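Side-chain contacts in leucyl aminopeptidase (Trypanosoma brucei brucei, PDB 5NTD), which probably removes N-terminal residues such as leucine from peptides, as an M17-family aminopeptidase that binds two manganese ions and bestatin: residues Asn148-Ile153 against Lys197-Val202; Gln230-Ala235 against Ala318-Phe323; Leu329-Gln334 against Leu513-Phe518. One frame throughout, in Å; residues are numbered along the deposited sequence.

Interaction 1 (Asn148-Ile153 against Lys197-Val202)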
ATOM      1  N   ASN G 148      28.472  22.132 -36.597  1.00 39.04           N
ATOM      2  CA  ASN G 148      29.935  21.911 -36.392  1.00 37.54           C
ATOM      3  C   ASN G 148      30.276  21.684 -34.918  1.00 38.37           C
ATOM      4  O   ASN G 148      31.424  21.777 -34.533  1.00 37.41           O
ATOM      5  CB  ASN G 148      30.759  23.071 -36.955  1.00 38.85           C
ATOM      6  CG  ASN G 148      30.842  23.035 -38.474  1.00 42.02           C
ATOM      7  OD1 ASN G 148      31.438  22.119 -39.063  1.00 42.01           O
ATOM      8  ND2 ASN G 148      30.194  24.001 -39.119  1.00 42.32           N
ATOM      9  N   ALA G 149      29.262  21.411 -34.095  1.00 36.79           N
ATOM     10  CA  ALA G 149      29.472  21.183 -32.654  1.00 35.72           C
ATOM     11  C   ALA G 149      29.909  19.740 -32.504  1.00 36.12           C
ATOM     12  O   ALA G 149      29.146  18.862 -32.113  1.00 35.80           O
ATOM     13  CB  ALA G 149      28.230  21.488 -31.856  1.00 35.62           C
ATOM     14  N   VAL G 150      31.166  19.501 -32.822  1.00 35.96           N
ATOM     15  CA  VAL G 150      31.619  18.131 -33.130  1.00 38.25           C
ATOM     16  C   VAL G 150      31.562  17.156 -31.964  1.00 37.27           C
ATOM     17  O   VAL G 150      31.195  16.008 -32.123  1.00 37.70           O
ATOM     18  CB  VAL G 150      33.009  18.083 -33.793  1.00 39.03           C
ATOM     19  CG1 VAL G 150      32.980  18.855 -35.106  1.00 39.78           C
ATOM     20  CG2 VAL G 150      34.094  18.623 -32.882  1.00 38.00           C
ATOM     21  N   LEU G 151      31.925  17.620 -30.788  1.00 39.15           N
ATOM     22  CA  LEU G 151      31.949  16.720 -29.603  1.00 40.19           C
ATOM     23  C   LEU G 151      30.530  16.262 -29.193  1.00 36.40           C
ATOM     24  O   LEU G 151      30.289  15.066 -29.084  1.00 36.71           O
ATOM     25  CB  LEU G 151      32.665  17.335 -28.394  1.00 43.48           C
ATOM     26  CG  LEU G 151      32.949  16.244 -27.350  1.00 47.02           C
ATOM     27  CD1 LEU G 151      34.421  15.908 -27.341  1.00 49.92           C
ATOM     28  CD2 LEU G 151      32.509  16.678 -25.967  1.00 50.93           C
ATOM     29  N   PRO G 152      29.612  17.203 -28.947  1.00 33.24           N
ATOM     30  CA  PRO G 152      28.268  16.753 -28.594  1.00 32.87           C
ATOM     31  C   PRO G 152      27.599  15.926 -29.678  1.00 33.52           C
ATOM     32  O   PRO G 152      26.878  14.978 -29.357  1.00 33.07           O
ATOM     33  CB  PRO G 152      27.493  18.046 -28.341  1.00 31.34           C
ATOM     34  CG  PRO G 152      28.307  19.126 -28.920  1.00 32.42           C
ATOM     35  CD  PRO G 152      29.724  18.661 -28.884  1.00 32.29           C
ATOM     36  N   ILE G 153      27.856  16.250 -30.936  1.00 33.31           N
ATOM     37  CA  ILE G 153      27.291  15.456 -32.056  1.00 33.17           C
ATOM     38  C   ILE G 153      27.892  14.071 -32.077  1.00 31.95           C
ATOM     39  O   ILE G 153      27.196  13.090 -32.286  1.00 33.75           O
ATOM     40  CB  ILE G 153      27.390  16.136 -33.422  1.00 34.89           C
ATOM     41  CG1 ILE G 153      26.112  16.934 -33.690  1.00 36.33           C
ATOM     42  CG2 ILE G 153      27.423  15.097 -34.534  1.00 36.58           C
ATOM     43  CD1 ILE G 153      26.198  18.348 -33.280  1.00 38.20           C
ATOM     44  N   LYS G 197      39.871  10.625 -35.443  1.00 35.25           N
ATOM     45  CA  LYS G 197      40.284   9.460 -34.588  1.00 35.14           C
ATOM     46  C   LYS G 197      40.019   9.765 -33.088  1.00 35.46           C
ATOM     47  O   LYS G 197      39.707   8.873 -32.301  1.00 36.79           O
ATOM     48  CB  LYS G 197      41.743   9.031 -34.832  1.00 34.79           C
ATOM     49  N   ASP G 198      40.160  11.027 -32.707  1.00 33.32           N
ATOM     50  CA  ASP G 198      39.830  11.446 -31.344  1.00 32.92           C
ATOM     51  C   ASP G 198      38.302  11.348 -31.091  1.00 33.39           C
ATOM     52  O   ASP G 198      37.852  10.947 -30.002  1.00 31.85           O
ATOM     53  CB  ASP G 198      40.306  12.885 -31.079  1.00 33.78           C
ATOM     54  CG  ASP G 198      41.836  12.998 -30.961  1.00 33.67           C
ATOM     55  OD1 ASP G 198      42.547  12.038 -31.337  1.00 33.71           O
ATOM     56  OD2 ASP G 198      42.304  14.011 -30.374  1.00 33.13           O
ATOM     57  N   LEU G 199      37.525  11.777 -32.086  1.00 31.55           N
ATOM     58  CA  LEU G 199      36.066  11.661 -32.011  1.00 32.33           C
ATOM     59  C   LEU G 199      35.663  10.192 -31.946  1.00 32.26           C
ATOM     60  O   LEU G 199      34.755   9.814 -31.199  1.00 34.83           O
ATOM     61  CB  LEU G 199      35.372  12.339 -33.171  1.00 32.50           C
ATOM     62  CG  LEU G 199      35.507  13.864 -33.173  1.00 33.22           C
ATOM     63  CD1 LEU G 199      34.869  14.448 -34.437  1.00 33.21           C
ATOM     64  CD2 LEU G 199      34.871  14.489 -31.942  1.00 33.31           C
ATOM     65  N   GLU G 200      36.365   9.351 -32.676  1.00 32.41           N
ATOM     66  CA  GLU G 200      36.123   7.888 -32.575  1.00 35.23           C
ATOM     67  C   GLU G 200      36.355   7.345 -31.169  1.00 32.85           C
ATOM     68  O   GLU G 200      35.573   6.542 -30.672  1.00 36.57           O
ATOM     69  CB  GLU G 200      36.992   7.077 -33.519  1.00 37.30           C
ATOM     70  CG  GLU G 200      36.451   7.038 -34.926  1.00 38.28           C
ATOM     71  CD  GLU G 200      37.256   6.133 -35.826  1.00 40.47           C
ATOM     72  OE1 GLU G 200      37.818   5.113 -35.345  1.00 42.74           O
ATOM     73  OE2 GLU G 200      37.304   6.431 -37.033  1.00 44.75           O
ATOM     74  N   ALA G 201      37.407   7.807 -30.542  1.00 32.07           N
ATOM     75  CA  ALA G 201      37.723   7.383 -29.160  1.00 31.95           C
ATOM     76  C   ALA G 201      36.593   7.768 -28.181  1.00 32.12           C
ATOM     77  O   ALA G 201      36.185   6.972 -27.325  1.00 31.93           O
ATOM     78  CB  ALA G 201      39.022   7.964 -28.687  1.00 31.13           C
ATOM     79  N   VAL G 202      36.069   8.964 -28.362  1.00 30.85           N
ATOM     80  CA  VAL G 202      34.909   9.455 -27.553  1.00 31.96           C
ATOM     81  C   VAL G 202      33.663   8.595 -27.784  1.00 30.61           C
ATOM     82  O   VAL G 202      33.018   8.146 -26.857  1.00 29.05           O
ATOM     83  CB  VAL G 202      34.573  10.931 -27.872  1.00 31.72           C
ATOM     84  CG1 VAL G 202      33.273  11.372 -27.218  1.00 31.20           C
ATOM     85  CG2 VAL G 202      35.704  11.810 -27.388  1.00 33.33           C
TER
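With chi1 of -68° and chi2 of 176°, Leu199 turns CG anti to its own carbonyl carbon and carries both methyls toward Val150 and Leu151, although its CB leaves the backbone at a slant to them. The result is a small apolar helix-helix contact, made where helix 150-158 starts in the N-terminal, macro-like domain of this M17 aminopeptidase and helix 196-214 begins its run. Ala149 holds the N-cap position, so the touching residues Val150 and Leu151 belong to the first turn.

The two methyls of Leu199 divide the work. CD1 reaches CB of Val150 at 4.1 Å, while CD2 lies 4.0 Å from the backbone O of Val150 and 4.4 Å from CA of Leu151, so one methyl rests on the Val150 side chain and the other on the backbone that follows it. One helical turn further on, Val202 faces the same helix and meets the end of Leu151. All four residues are buried, yet the segments cover just 166 Å² between them, and the separations are ordinary van der Waals distances.

Phe188, from strand 183-188, touches both Val150 and Leu199 and joins their contact to the six-stranded sheet; Phe28 of strand 26-30 also packs on Leu199. At the other end, CD1 of Leu151 stands 4.3 Å from CG2 of Val202.

Interaction 2 (Gln230-Ala235 against Ala318-Phe323)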
ATOM      1  N   GLN G 230      40.972  -4.995 -16.083  1.00 30.43           N
ATOM      2  CA  GLN G 230      42.305  -5.625 -16.203  1.00 29.50           C
ATOM      3  C   GLN G 230      42.734  -5.793 -17.672  1.00 30.50           C
ATOM      4  O   GLN G 230      43.865  -5.502 -18.028  1.00 32.38           O
ATOM      5  CB  GLN G 230      42.328  -6.974 -15.502  1.00 28.66           C
ATOM      6  CG  GLN G 230      42.350  -6.803 -14.000  1.00 29.20           C
ATOM      7  CD  GLN G 230      41.991  -8.055 -13.231  1.00 30.89           C
ATOM      8  OE1 GLN G 230      41.165  -8.856 -13.658  1.00 33.58           O
ATOM      9  NE2 GLN G 230      42.615  -8.232 -12.085  1.00 31.93           N
ATOM     10  N   GLY G 231      41.809  -6.213 -18.508  1.00 28.42           N
ATOM     11  CA  GLY G 231      42.048  -6.337 -19.945  1.00 28.33           C
ATOM     12  C   GLY G 231      42.493  -5.022 -20.575  1.00 29.42           C
ATOM     13  O   GLY G 231      43.463  -4.971 -21.354  1.00 29.83           O
ATOM     14  N   TYR G 232      41.778  -3.954 -20.251  1.00 29.42           N
ATOM     15  CA  TYR G 232      42.140  -2.619 -20.757  1.00 28.57           C
ATOM     16  C   TYR G 232      43.490  -2.174 -20.180  1.00 28.63           C
ATOM     17  O   TYR G 232      44.296  -1.557 -20.868  1.00 28.68           O
ATOM     18  CB  TYR G 232      41.053  -1.605 -20.481  1.00 27.63           C
ATOM     19  CG  TYR G 232      39.990  -1.633 -21.547  1.00 27.50           C
ATOM     20  CD1 TYR G 232      40.215  -1.048 -22.789  1.00 26.89           C
ATOM     21  CD2 TYR G 232      38.737  -2.210 -21.304  1.00 26.85           C
ATOM     22  CE1 TYR G 232      39.222  -1.068 -23.783  1.00 27.87           C
ATOM     23  CE2 TYR G 232      37.754  -2.237 -22.293  1.00 27.03           C
ATOM     24  CZ  TYR G 232      37.997  -1.678 -23.535  1.00 26.58           C
ATOM     25  OH  TYR G 232      37.037  -1.664 -24.513  1.00 26.50           O
ATOM     26  N   ALA G 233      43.738  -2.522 -18.937  1.00 28.50           N
ATOM     27  CA  ALA G 233      45.036  -2.200 -18.311  1.00 28.97           C
ATOM     28  C   ALA G 233      46.206  -2.858 -19.045  1.00 30.08           C
ATOM     29  O   ALA G 233      47.216  -2.192 -19.309  1.00 34.43           O
ATOM     30  CB  ALA G 233      45.054  -2.600 -16.859  1.00 28.24           C
ATOM     31  N   LYS G 234      46.087  -4.130 -19.379  1.00 29.77           N
ATOM     32  CA  LYS G 234      47.163  -4.827 -20.164  1.00 30.81           C
ATOM     33  C   LYS G 234      47.326  -4.109 -21.510  1.00 32.04           C
ATOM     34  O   LYS G 234      48.431  -3.801 -21.931  1.00 32.64           O
ATOM     35  CB  LYS G 234      46.979  -6.371 -20.366  1.00 29.43           C
ATOM     36  N   ALA G 235      46.223  -3.869 -22.185  1.00 31.68           N
ATOM     37  CA  ALA G 235      46.261  -3.338 -23.562  1.00 31.10           C
ATOM     38  C   ALA G 235      46.812  -1.949 -23.654  1.00 32.18           C
ATOM     39  O   ALA G 235      47.582  -1.642 -24.557  1.00 38.21           O
ATOM     40  CB  ALA G 235      44.879  -3.374 -24.200  1.00 31.29           C
ATOM     41  N   ALA G 318      30.711   5.109 -16.207  1.00 26.50           N
ATOM     42  CA  ALA G 318      30.990   6.458 -16.651  1.00 26.13           C
ATOM     43  C   ALA G 318      32.457   6.866 -16.361  1.00 27.14           C
ATOM     44  O   ALA G 318      33.165   7.321 -17.236  1.00 26.45           O
ATOM     45  CB  ALA G 318      30.047   7.452 -16.009  1.00 26.29           C
ATOM     46  N   VAL G 319      32.879   6.696 -15.116  1.00 26.91           N
ATOM     47  CA  VAL G 319      34.245   7.042 -14.736  1.00 28.28           C
ATOM     48  C   VAL G 319      35.264   6.122 -15.417  1.00 29.09           C
ATOM     49  O   VAL G 319      36.330   6.558 -15.833  1.00 29.57           O
ATOM     50  CB  VAL G 319      34.490   7.067 -13.222  1.00 28.39           C
ATOM     51  CG1 VAL G 319      33.609   8.127 -12.578  1.00 29.15           C
ATOM     52  CG2 VAL G 319      34.288   5.719 -12.562  1.00 28.96           C
ATOM     53  N   PHE G 320      34.922   4.862 -15.532  1.00 28.76           N
ATOM     54  CA  PHE G 320      35.798   3.905 -16.211  1.00 30.79           C
ATOM     55  C   PHE G 320      36.070   4.346 -17.636  1.00 30.82           C
ATOM     56  O   PHE G 320      37.196   4.389 -18.091  1.00 30.85           O
ATOM     57  CB  PHE G 320      35.200   2.505 -16.218  1.00 32.05           C
ATOM     58  CG  PHE G 320      36.043   1.493 -16.928  1.00 34.49           C
ATOM     59  CD1 PHE G 320      37.350   1.261 -16.532  1.00 36.39           C
ATOM     60  CD2 PHE G 320      35.531   0.746 -17.994  1.00 35.83           C
ATOM     61  CE1 PHE G 320      38.131   0.301 -17.174  1.00 35.68           C
ATOM     62  CE2 PHE G 320      36.305  -0.206 -18.642  1.00 35.45           C
ATOM     63  CZ  PHE G 320      37.617  -0.422 -18.232  1.00 35.08           C
ATOM     64  N   CYS G 321      35.007   4.658 -18.364  1.00 30.48           N
ATOM     65  CA  CYS G 321      35.133   4.980 -19.788  1.00 28.41           C
ATOM     66  C   CYS G 321      35.743   6.371 -19.999  1.00 28.59           C
ATOM     67  O   CYS G 321      36.457   6.599 -20.969  1.00 29.95           O
ATOM     68  CB  CYS G 321      33.822   4.812 -20.502  1.00 28.43           C
ATOM     69  SG  CYS G 321      33.263   3.078 -20.555  1.00 30.04           S
ATOM     70  N   GLY G 322      35.440   7.293 -19.120  1.00 26.77           N
ATOM     71  CA  GLY G 322      36.057   8.636 -19.156  1.00 26.58           C
ATOM     72  C   GLY G 322      37.564   8.519 -18.954  1.00 26.80           C
ATOM     73  O   GLY G 322      38.364   9.178 -19.602  1.00 25.38           O
ATOM     74  N   PHE G 323      37.925   7.648 -18.019  1.00 27.42           N
ATOM     75  CA  PHE G 323      39.321   7.269 -17.782  1.00 27.74           C
ATOM     76  C   PHE G 323      39.945   6.704 -19.065  1.00 28.83           C
ATOM     77  O   PHE G 323      41.048   7.083 -19.442  1.00 28.44           O
ATOM     78  CB  PHE G 323      39.420   6.270 -16.669  1.00 27.27           C
ATOM     79  CG  PHE G 323      40.817   5.825 -16.366  1.00 28.20           C
ATOM     80  CD1 PHE G 323      41.574   6.473 -15.413  1.00 29.39           C
ATOM     81  CD2 PHE G 323      41.334   4.688 -16.953  1.00 29.41           C
ATOM     82  CE1 PHE G 323      42.837   6.010 -15.062  1.00 30.33           C
ATOM     83  CE2 PHE G 323      42.598   4.217 -16.620  1.00 30.34           C
ATOM     84  CZ  PHE G 323      43.349   4.879 -15.672  1.00 30.48           C
TER
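An aromatic pair, Tyr232 with Phe320, makes up the whole of this buried helix-helix contact inside the catalytic domain, where helix 222-236 lies beside helix 314-328. The backbones stay well apart: the closest CA atoms, those of Tyr232 and Phe320, are 10.2 Å from each other, and both CB atoms point across the gap. Two rings therefore span the whole distance, and the segments bury no more than 81 Å² against one another.

The ring geometry is that of an offset edge-to-face pair. The planes stand at 74° and the centroids are 5.8 Å apart, with the edge of Phe320 directed toward the face of Tyr232. Contact is made by the far end of the phenylalanine: its CZ lies 3.7 Å from CD2 of Tyr232, and its CE2 is 4.1 Å from that same CD2. The offset thus brings Phe320 to one side of the tyrosine ring, near CD2, and not over its centre. Phe320 reaches this far because its CG is anti to the backbone N (chi1 179°), which extends the ring from its helix toward the other one.

The phenol end has a different task. Tyr232 OH is hydrogen-bonded to the backbone O of Cys19, in the N-terminal helix 6-20, so a single ring packs on Phe320 and also ties down an early part of the chain. Helix 196-214 contributes to the surroundings, with Leu208 on Tyr232 and Leu212 on Phe320, while Leu272 of strand 268-274 touches Phe320 too. Helices layered on a mixed beta-sheet are characteristic of the alpha/beta catalytic domain of M17 aminopeptidases, and the Tyr232-Phe320 pair lies between two such helices.

Interaction 3 (Leu329-Gln334 against Leu513-Phe518)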
ATOM      1  N   LEU G 329      43.452   9.227 -25.549  1.00 34.18           N
ATOM      2  CA  LEU G 329      43.798  10.556 -26.105  1.00 34.78           C
ATOM      3  C   LEU G 329      44.961  11.243 -25.410  1.00 35.61           C
ATOM      4  O   LEU G 329      45.351  12.338 -25.800  1.00 34.03           O
ATOM      5  CB  LEU G 329      42.611  11.499 -26.056  1.00 34.85           C
ATOM      6  CG  LEU G 329      41.364  10.973 -26.787  1.00 35.76           C
ATOM      7  CD1 LEU G 329      40.294  12.046 -26.792  1.00 34.72           C
ATOM      8  CD2 LEU G 329      41.703  10.523 -28.211  1.00 37.14           C
ATOM      9  N   GLN G 330      45.527  10.569 -24.421  1.00 35.84           N
ATOM     10  CA  GLN G 330      46.676  11.095 -23.662  1.00 36.11           C
ATOM     11  C   GLN G 330      46.407  12.501 -23.184  1.00 35.15           C
ATOM     12  O   GLN G 330      47.232  13.403 -23.344  1.00 35.13           O
ATOM     13  CB  GLN G 330      47.958  11.055 -24.491  1.00 39.81           C
ATOM     14  CG  GLN G 330      48.329   9.630 -24.803  1.00 46.24           C
ATOM     15  CD  GLN G 330      49.601   9.533 -25.605  1.00 59.33           C
ATOM     16  OE1 GLN G 330      49.829  10.303 -26.558  1.00 61.61           O
ATOM     17  NE2 GLN G 330      50.473   8.580 -25.222  1.00 67.64           N
ATOM     18  N   GLN G 331      45.243  12.690 -22.584  1.00 32.55           N
ATOM     19  CA  GLN G 331      44.917  13.977 -21.966  1.00 30.71           C
ATOM     20  C   GLN G 331      45.889  14.231 -20.805  1.00 29.53           C
ATOM     21  O   GLN G 331      46.291  13.279 -20.125  1.00 29.07           O
ATOM     22  CB  GLN G 331      43.483  13.997 -21.465  1.00 31.51           C
ATOM     23  CG  GLN G 331      42.469  14.016 -22.588  1.00 31.72           C
ATOM     24  CD  GLN G 331      41.039  14.098 -22.079  1.00 31.76           C
ATOM     25  OE1 GLN G 331      40.484  13.097 -21.628  1.00 32.75           O
ATOM     26  NE2 GLN G 331      40.442  15.277 -22.164  1.00 30.28           N
ATOM     27  N   PRO G 332      46.282  15.506 -20.582  1.00 29.50           N
ATOM     28  CA  PRO G 332      47.316  15.839 -19.611  1.00 29.71           C
ATOM     29  C   PRO G 332      46.804  16.002 -18.188  1.00 30.73           C
ATOM     30  O   PRO G 332      47.123  16.961 -17.501  1.00 29.77           O
ATOM     31  CB  PRO G 332      47.881  17.152 -20.135  1.00 29.15           C
ATOM     32  CG  PRO G 332      46.732  17.803 -20.829  1.00 30.35           C
ATOM     33  CD  PRO G 332      45.860  16.699 -21.360  1.00 30.33           C
ATOM     34  N   VAL G 333      46.054  15.003 -17.753  1.00 31.20           N
ATOM     35  CA  VAL G 333      45.503  14.950 -16.389  1.00 29.78           C
ATOM     36  C   VAL G 333      45.961  13.698 -15.722  1.00 28.18           C
ATOM     37  O   VAL G 333      45.903  12.612 -16.284  1.00 29.85           O
ATOM     38  CB  VAL G 333      43.955  14.924 -16.384  1.00 29.97           C
ATOM     39  CG1 VAL G 333      43.448  15.131 -14.979  1.00 30.20           C
ATOM     40  CG2 VAL G 333      43.393  16.030 -17.246  1.00 30.18           C
ATOM     41  N   GLN G 334      46.440  13.844 -14.516  1.00 27.73           N
ATOM     42  CA  GLN G 334      46.802  12.672 -13.755  1.00 30.16           C
ATOM     43  C   GLN G 334      45.510  12.152 -13.134  1.00 30.40           C
ATOM     44  O   GLN G 334      44.840  12.899 -12.447  1.00 29.48           O
ATOM     45  CB  GLN G 334      47.814  12.991 -12.654  1.00 31.25           C
ATOM     46  CG  GLN G 334      48.251  11.743 -11.902  1.00 33.79           C
ATOM     47  CD  GLN G 334      49.331  12.046 -10.910  1.00 35.96           C
ATOM     48  OE1 GLN G 334      49.998  13.076 -11.000  1.00 38.89           O
ATOM     49  NE2 GLN G 334      49.587  11.114 -10.026  1.00 37.20           N
ATOM     50  N   LEU G 513      31.143  13.854 -20.751  1.00 26.37           N
ATOM     51  CA  LEU G 513      31.108  14.930 -19.730  1.00 27.14           C
ATOM     52  C   LEU G 513      32.501  15.089 -19.095  1.00 26.90           C
ATOM     53  O   LEU G 513      33.044  16.182 -19.036  1.00 28.14           O
ATOM     54  CB  LEU G 513      30.091  14.626 -18.630  1.00 27.12           C
ATOM     55  CG  LEU G 513      30.023  15.569 -17.421  1.00 28.04           C
ATOM     56  CD1 LEU G 513      29.655  16.969 -17.855  1.00 28.83           C
ATOM     57  CD2 LEU G 513      28.998  15.029 -16.446  1.00 27.57           C
ATOM     58  N   LEU G 514      33.049  13.977 -18.641  1.00 26.04           N
ATOM     59  CA  LEU G 514      34.373  13.974 -18.034  1.00 26.49           C
ATOM     60  C   LEU G 514      35.470  14.436 -19.036  1.00 26.78           C
ATOM     61  O   LEU G 514      36.345  15.214 -18.692  1.00 27.77           O
ATOM     62  CB  LEU G 514      34.742  12.597 -17.516  1.00 26.63           C
ATOM     63  CG  LEU G 514      33.971  12.092 -16.305  1.00 27.31           C
ATOM     64  CD1 LEU G 514      34.354  10.658 -15.982  1.00 27.40           C
ATOM     65  CD2 LEU G 514      34.237  12.987 -15.094  1.00 27.44           C
ATOM     66  N   THR G 515      35.397  13.922 -20.250  1.00 26.16           N
ATOM     67  CA  THR G 515      36.369  14.256 -21.256  1.00 26.71           C
ATOM     68  C   THR G 515      36.399  15.771 -21.453  1.00 28.12           C
ATOM     69  O   THR G 515      37.457  16.382 -21.463  1.00 27.06           O
ATOM     70  CB  THR G 515      36.085  13.546 -22.574  1.00 26.39           C
ATOM     71  OG1 THR G 515      36.180  12.129 -22.356  1.00 25.16           O
ATOM     72  CG2 THR G 515      37.123  13.944 -23.637  1.00 26.98           C
ATOM     73  N   GLU G 516      35.215  16.358 -21.556  1.00 29.14           N
ATOM     74  CA  GLU G 516      35.077  17.789 -21.778  1.00 29.57           C
ATOM     75  C   GLU G 516      35.545  18.552 -20.552  1.00 31.49           C
ATOM     76  O   GLU G 516      36.239  19.579 -20.660  1.00 33.76           O
ATOM     77  CB  GLU G 516      33.659  18.131 -22.156  1.00 30.20           C
ATOM     78  CG  GLU G 516      33.390  19.618 -22.344  1.00 32.84           C
ATOM     79  CD  GLU G 516      34.211  20.258 -23.470  1.00 34.57           C
ATOM     80  OE1 GLU G 516      34.609  19.545 -24.420  1.00 32.80           O
ATOM     81  OE2 GLU G 516      34.476  21.483 -23.380  1.00 39.40           O
ATOM     82  N   TYR G 517      35.207  18.042 -19.375  1.00 31.19           N
ATOM     83  CA  TYR G 517      35.670  18.657 -18.112  1.00 29.51           C
ATOM     84  C   TYR G 517      37.228  18.677 -18.055  1.00 29.11           C
ATOM     85  O   TYR G 517      37.853  19.711 -17.763  1.00 27.75           O
ATOM     86  CB  TYR G 517      35.063  17.944 -16.874  1.00 28.25           C
ATOM     87  CG  TYR G 517      35.609  18.415 -15.524  1.00 26.59           C
ATOM     88  CD1 TYR G 517      35.194  19.595 -14.962  1.00 26.76           C
ATOM     89  CD2 TYR G 517      36.588  17.697 -14.872  1.00 26.58           C
ATOM     90  CE1 TYR G 517      35.744  20.057 -13.761  1.00 26.96           C
ATOM     91  CE2 TYR G 517      37.147  18.139 -13.677  1.00 26.29           C
ATOM     92  CZ  TYR G 517      36.734  19.314 -13.132  1.00 26.48           C
ATOM     93  OH  TYR G 517      37.283  19.754 -11.947  1.00 27.03           O
ATOM     94  N   PHE G 518      37.818  17.539 -18.341  1.00 29.61           N
ATOM     95  CA  PHE G 518      39.303  17.411 -18.351  1.00 33.32           C
ATOM     96  C   PHE G 518      39.966  18.381 -19.375  1.00 33.93           C
ATOM     97  O   PHE G 518      40.958  19.010 -19.089  1.00 32.95           O
ATOM     98  CB  PHE G 518      39.757  15.993 -18.690  1.00 33.31           C
ATOM     99  CG  PHE G 518      39.339  14.954 -17.706  1.00 30.95           C
ATOM    100  CD1 PHE G 518      39.118  15.260 -16.390  1.00 32.17           C
ATOM    101  CD2 PHE G 518      39.193  13.643 -18.115  1.00 31.35           C
ATOM    102  CE1 PHE G 518      38.729  14.274 -15.479  1.00 32.32           C
ATOM    103  CE2 PHE G 518      38.817  12.654 -17.233  1.00 30.71           C
ATOM    104  CZ  PHE G 518      38.593  12.972 -15.901  1.00 32.22           C
TER
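Gln331 supplies the polar part of this contact, giving an amide N-H to the backbone O of Thr515 in helix 511-519. NE2 is 3.3 Å from that O, a long bond but a fairly straight one, with an angle of 159° at the hydrogen. The acceptor lies almost in the amide plane, whereas the donor is tilted 18° from the carbonyl plane. An extended chain beyond CG carries the amide from the loop to the helix.

Around this bond the same amide makes van der Waals contacts. NE2 lies 3.6 Å from CB of Phe518, and OE1 sits in the plane of the Phe518 ring, at its edge, 3.8 Å from CD2. Amide and ring planes are 62° apart. The methyl CG2 of Thr515 borders the amide as well, 3.9 Å from NE2, while its hydroxyl OG1 turns back to bond the O of Pro511 in its own helix.

The loop follows a Schellman motif at Gln330, where helix 314-328 has ended, and leads into strand 334-344: a helix-to-strand connection in the alpha/beta catalytic domain, packed here against the C-terminal helix. Pro332 centres an inverse gamma turn between the two touching residues of the loop.

The apolar part belongs to Val333, whose CG2 lies 3.9 Å from CB of Phe518. Leu286 of strand 283-291 packs against the same phenylalanine from the central sheet of the domain.

In the fold
All three contacts are formed by buried residues, so they differ in chemistry more than in depth. Interactions 1 and 2 each join two helices, by aliphatic methyls and by two rings respectively; interaction 3 sets a loop on a helix and adds a side-chain-to-backbone hydrogen bond. Helix 314-328 carries one side of interaction 2 and runs into the loop of interaction 3, and Leu514 CD1 packs on Val319 CA at 3.8 Å. Interaction 1 touches interaction 3 through both of its helices: Asp198 and Ala201 pack on Leu329, and Leu151 of the N-terminal domain on Glu516. Interactions 1 and 2 do not touch, their nearest atoms being about 6 Å apart.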